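Local coordinates for protein CobC (Shigella flexneri 2a, PDB 6NRU) that probably removes the phosphate from alpha-ribazole 5'-phosphate and adenosylcobalamin 5'-phosphate late in vitamin B12 synthesis, as a phosphatase of the histidine phosphatase superfamily, at residues T43-D46 / D47-F50; L67-D71 / R72-V76. All blocks are in the same frame, centred on the assembly; numbering follows the deposited sequence.

Interaction 1 (T43-D46 / D47-F50); sequences TLLD and DVSF
Leu-45, where the chain leaves helix 32-44, meets Val-48 and Phe-50 round a type I beta turn that runs from Leu-45 to Val-48. The turn's backbone bond is weak, with Val-48 N 3.4 Å from Leu-45 O. Leu-45 and Val-48 project side by side in the same direction, and the Leu-45 CD2 methyl lies 4.1 Å from Val-48 CG2. Phe-50 comes in beside them, its CZ 4.1 Å from Leu-45 CB, while Val-48 CG1 sits over one face of its ring, toward the rim. Trp-7 of strand 5-10 touches all three side chains and meets the Phe-50 ring edge-to-face.

Asp-46 and Asp-47 occupy the two corner positions, on the outer side of the turn. A chi1 of -70° sets Asp-47 CG beside its own N and Asp-47 OD1 3.4 Å from Asp-46 C; Asp-46 OD2 and Asp-47 OD1 are 4.4 Å apart. A water accepts from Asp-47 N at 2.6 Å and donates to Leu-44 O at 3.2 Å, joining the helix end to the turn. Two probably like-charged carboxylates thus sit on the exposed corner, where solvent can moderate their repulsion, and the turn combines a weak backbone bond with apolar packing on its inner side.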
loop_
_atom_site.group_PDB
_atom_site.type_symbol
_atom_site.label_atom_id
_atom_site.label_comp_id
_atom_site.label_asym_id
_atom_site.label_seq_id
_atom_site.Cartn_x
_atom_site.Cartn_y
_atom_site.Cartn_z
ATOM N N THR A 43 3.543 -18.335 4.236
ATOM C CA THR A 43 4.335 -19.160 5.134
ATOM C C THR A 43 5.256 -18.320 6.010
ATOM O O THR A 43 5.610 -18.749 7.114
ATOM C CB THR A 43 5.144 -20.183 4.333
ATOM O OG1 THR A 43 6.080 -19.502 3.492
ATOM C CG2 THR A 43 4.221 -21.028 3.465
ATOM N N LEU A 44 5.647 -17.129 5.546
ATOM C CA LEU A 44 6.544 -16.290 6.334
ATOM C C LEU A 44 5.857 -15.757 7.583
ATOM O O LEU A 44 6.526 -15.501 8.590
ATOM C CB LEU A 44 7.075 -15.130 5.492
ATOM C CG LEU A 44 8.218 -15.437 4.525
ATOM C CD1 LEU A 44 8.707 -14.160 3.867
ATOM C CD2 LEU A 44 9.349 -16.139 5.256
ATOM N N LEU A 45 4.533 -15.589 7.535
ATOM C CA LEU A 45 3.744 -15.062 8.642
ATOM C C LEU A 45 2.654 -16.043 9.065
ATOM O O LEU A 45 1.581 -15.635 9.522
ATOM C CB LEU A 45 3.133 -13.718 8.272
ATOM C CG LEU A 45 4.123 -12.724 7.662
ATOM C CD1 LEU A 45 3.465 -11.865 6.586
ATOM C CD2 LEU A 45 4.746 -11.867 8.749
ATOM N N ASP A 46 2.907 -17.342 8.902
ATOM C CA ASP A 46 1.916 -18.340 9.285
ATOM C C ASP A 46 1.697 -18.349 10.792
ATOM O O ASP A 46 0.560 -18.488 11.260
ATOM C CB ASP A 46 2.355 -19.718 8.791
ATOM C CG ASP A 46 1.191 -20.665 8.604
ATOM O OD1 ASP A 46 0.046 -20.188 8.453
ATOM O OD2 ASP A 46 1.420 -21.889 8.609
ATOM N N ASP A 47 2.768 -18.191 11.566
ATOM C CA ASP A 47 2.699 -18.256 13.019
ATOM C C ASP A 47 2.457 -16.900 13.668
ATOM O O ASP A 47 2.555 -16.787 14.894
ATOM C CB ASP A 47 3.980 -18.877 13.577
ATOM C CG ASP A 47 4.085 -20.354 13.270
ATOM O OD1 ASP A 47 3.214 -20.871 12.540
ATOM O OD2 ASP A 47 5.031 -21.001 13.767
ATOM N N VAL A 48 2.152 -15.874 12.883
ATOM C CA VAL A 48 1.776 -14.573 13.420
ATOM C C VAL A 48 0.264 -14.557 13.596
ATOM O O VAL A 48 -0.487 -14.666 12.621
ATOM C CB VAL A 48 2.240 -13.433 12.503
ATOM C CG1 VAL A 48 1.759 -12.099 13.047
ATOM C CG2 VAL A 48 3.756 -13.447 12.367
ATOM N N SER A 49 -0.184 -14.423 14.843
ATOM C CA SER A 49 -1.603 -14.519 15.177
ATOM C C SER A 49 -2.261 -13.164 14.950
ATOM O O SER A 49 -2.363 -12.332 15.854
ATOM C CB SER A 49 -1.784 -14.989 16.615
ATOM O OG SER A 49 -0.818 -14.395 17.464
ATOM N N PHE A 50 -2.719 -12.943 13.723
ATOM C CA PHE A 50 -3.490 -11.748 13.424
ATOM C C PHE A 50 -4.888 -11.853 14.021
ATOM O O PHE A 50 -5.428 -12.946 14.218
ATOM C CB PHE A 50 -3.595 -11.533 11.913
ATOM C CG PHE A 50 -2.270 -11.478 11.207
ATOM C CD1 PHE A 50 -1.520 -10.315 11.201
ATOM C CD2 PHE A 50 -1.782 -12.589 10.536
ATOM C CE1 PHE A 50 -0.306 -10.264 10.548
ATOM C CE2 PHE A 50 -0.568 -12.542 9.880
ATOM C CZ PHE A 50 0.171 -11.378 9.884
HETATM O O HOH W 1 5.084 -17.545 10.651
#

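Interaction 2 (L67-D71 / R72-V76); sequences LVLSD and RQLPV
The side chain of Leu-69, near the C-terminus of helix 59-69, reaches across to Leu-74 and Val-76 through a single methyl. Its CD1 lies 4.0 Å from Leu-74 CB and 4.1 Å from Val-76 CG2. The two partners are met differently: Leu-69 and Leu-74 cross at about a right angle, whereas Leu-69 and Val-76 slide past each other in opposite directions. Val-53 of strand 52-55 touches both Leu-69 and Val-76, so the contact sits where helix 59-69 meets strands 52-55 and 76-78.

Between these residues the chain reverses through a type II' beta turn from Leu-69 to Arg-72. Ser-70, at the first corner with a positive phi of 57°, is the first residue to leave helical geometry, and Arg-72 N closes the turn by donating to Leu-69 O at 3.1 Å with an N-H...O angle of 159°. The aliphatic part of Arg-72 lies alongside the same oxygen, with Arg-72 CB and Arg-72 CG each 3.2 Å from Leu-69 O. Farther out, the chain bends at chi3 (64°), and the guanidinium leaves the turn for the loop that precedes strand 52-55, where NH2 is hydrogen-bonded to Val-48 O. Phe-50 of that loop touches both Arg-72 and Leu-74.

Asp-71, at the second corner, keeps its carboxylate on the exposed outer side, and the end of Gln-73 likewise leads away from 67-71. The contact therefore sorts its chemistry by direction: one backbone bond sets the reversal, aliphatic packing joins the helix to strand 76-78 and to Val-53, and the Arg-72 methylenes lie against the turn carbonyl and probably screen it in part, while its polar end is spent on a neighbouring loop.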
loop_
_atom_site.group_PDB
_atom_site.type_symbol
_atom_site.label_atom_id
_atom_site.label_comp_id
_atom_site.label_asym_id
_atom_site.label_seq_id
_atom_site.Cartn_x
_atom_site.Cartn_y
_atom_site.Cartn_z
ATOM N N LEU A 67 -4.045 -15.000 -0.703
ATOM C CA LEU A 67 -2.940 -15.951 -0.741
ATOM C C LEU A 67 -2.153 -15.946 0.562
ATOM O O LEU A 67 -1.698 -17.000 1.025
ATOM C CB LEU A 67 -2.029 -15.636 -1.925
ATOM C CG LEU A 67 -2.714 -15.737 -3.288
ATOM C CD1 LEU A 67 -1.890 -15.057 -4.370
ATOM C CD2 LEU A 67 -2.974 -17.188 -3.643
ATOM N N VAL A 68 -1.974 -14.773 1.166
ATOM C CA VAL A 68 -1.282 -14.710 2.449
ATOM C C VAL A 68 -2.108 -15.394 3.529
ATOM O O VAL A 68 -1.568 -16.101 4.389
ATOM C CB VAL A 68 -0.965 -13.249 2.813
ATOM C CG1 VAL A 68 -0.213 -13.178 4.134
ATOM C CG2 VAL A 68 -0.155 -12.590 1.704
ATOM N N LEU A 69 -3.390 -15.098 3.548
ATOM C CA LEU A 69 -4.302 -15.689 4.499
ATOM C C LEU A 69 -4.569 -17.168 4.330
ATOM O O LEU A 69 -4.650 -17.857 5.304
ATOM C CB LEU A 69 -5.607 -14.923 4.534
ATOM C CG LEU A 69 -5.505 -13.590 5.254
ATOM C CD1 LEU A 69 -6.832 -13.253 5.893
ATOM C CD2 LEU A 69 -4.412 -13.643 6.296
ATOM N N SER A 70 -4.733 -17.649 3.107
ATOM C CA SER A 70 -4.997 -19.071 2.865
ATOM C C SER A 70 -6.246 -19.608 3.595
ATOM O O SER A 70 -7.334 -19.086 3.425
ATOM C CB SER A 70 -3.747 -19.940 3.057
ATOM O OG SER A 70 -4.035 -21.311 3.029
ATOM N N ASP A 71 -6.088 -20.645 4.399
ATOM C CA ASP A 71 -7.198 -21.268 5.101
ATOM C C ASP A 71 -7.486 -20.652 6.464
ATOM O O ASP A 71 -8.362 -21.120 7.179
ATOM C CB ASP A 71 -6.899 -22.749 5.330
ATOM C CG ASP A 71 -6.977 -23.577 4.073
ATOM O OD1 ASP A 71 -5.965 -24.214 3.734
ATOM O OD2 ASP A 71 -8.049 -23.618 3.437
ATOM N N ARG A 72 -6.786 -19.578 6.799
ATOM C CA ARG A 72 -6.876 -18.972 8.123
ATOM C C ARG A 72 -8.201 -18.430 8.635
ATOM O O ARG A 72 -8.375 -18.343 9.845
ATOM C CB ARG A 72 -5.762 -17.954 8.318
ATOM C CG ARG A 72 -4.393 -18.603 8.415
ATOM C CD ARG A 72 -3.320 -17.590 8.719
ATOM N NE ARG A 72 -3.549 -16.996 10.020
ATOM C CZ ARG A 72 -2.621 -16.383 10.728
ATOM N NH1 ARG A 72 -1.399 -16.284 10.259
ATOM N NH2 ARG A 72 -2.917 -15.874 11.904
ATOM N N GLN A 73 -9.094 -18.035 7.736
ATOM C CA GLN A 73 -10.421 -17.505 8.090
ATOM C C GLN A 73 -10.491 -16.282 8.999
ATOM O O GLN A 73 -11.253 -16.269 9.940
ATOM C CB GLN A 73 -11.331 -18.606 8.655
ATOM C CG GLN A 73 -12.012 -19.457 7.609
ATOM C CD GLN A 73 -13.371 -18.922 7.276
ATOM O OE1 GLN A 73 -13.609 -17.725 7.355
ATOM N NE2 GLN A 73 -14.274 -19.804 6.910
ATOM N N LEU A 74 -9.715 -15.250 8.704
ATOM C CA LEU A 74 -9.700 -14.047 9.520
ATOM C C LEU A 74 -10.634 -12.991 8.939
ATOM O O LEU A 74 -10.904 -12.987 7.734
ATOM C CB LEU A 74 -8.282 -13.478 9.619
ATOM C CG LEU A 74 -7.339 -14.205 10.580
ATOM C CD1 LEU A 74 -5.883 -13.935 10.231
ATOM C CD2 LEU A 74 -7.632 -13.805 12.017
ATOM N N PRO A 75 -11.154 -12.090 9.775
ATOM C CA PRO A 75 -12.045 -11.035 9.265
ATOM C C PRO A 75 -11.279 -10.018 8.430
ATOM O O PRO A 75 -10.220 -9.534 8.834
ATOM C CB PRO A 75 -12.610 -10.401 10.543
ATOM C CG PRO A 75 -12.385 -11.432 11.618
ATOM C CD PRO A 75 -11.096 -12.090 11.245
ATOM N N VAL A 76 -11.834 -9.686 7.265
ATOM C CA VAL A 76 -11.184 -8.816 6.289
ATOM C C VAL A 76 -12.057 -7.587 6.080
ATOM O O VAL A 76 -13.168 -7.690 5.547
ATOM C CB VAL A 76 -10.938 -9.534 4.956
ATOM C CG1 VAL A 76 -10.348 -8.569 3.934
ATOM C CG2 VAL A 76 -10.030 -10.736 5.159
#

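How the interactions relate
Interactions 1 and 2 follow one another along the chain, each forming the turn from a helix C-terminus toward a parallel strand, 32-44 to 52-55 and 59-69 to 76-78. Their centres lie about 10 Å apart on the same side of the molecule, away from the probable catalytic site. Interaction 1 is the more buried, with Leu-45, Val-48 and the Phe-50 ring packed against Trp-7 of strand 5-10; interaction 2 is made mostly by more exposed residues and relies on aliphatic contacts and a stronger turn bond. Arg-72 joins them: besides its bond to the 47-50 loop, its NH1 packs 3.1 Å from Leu-45 O, so its positive charge probably complements the carbonyl oxygens of Leu-45 and Asp-46 just after helix 32-44.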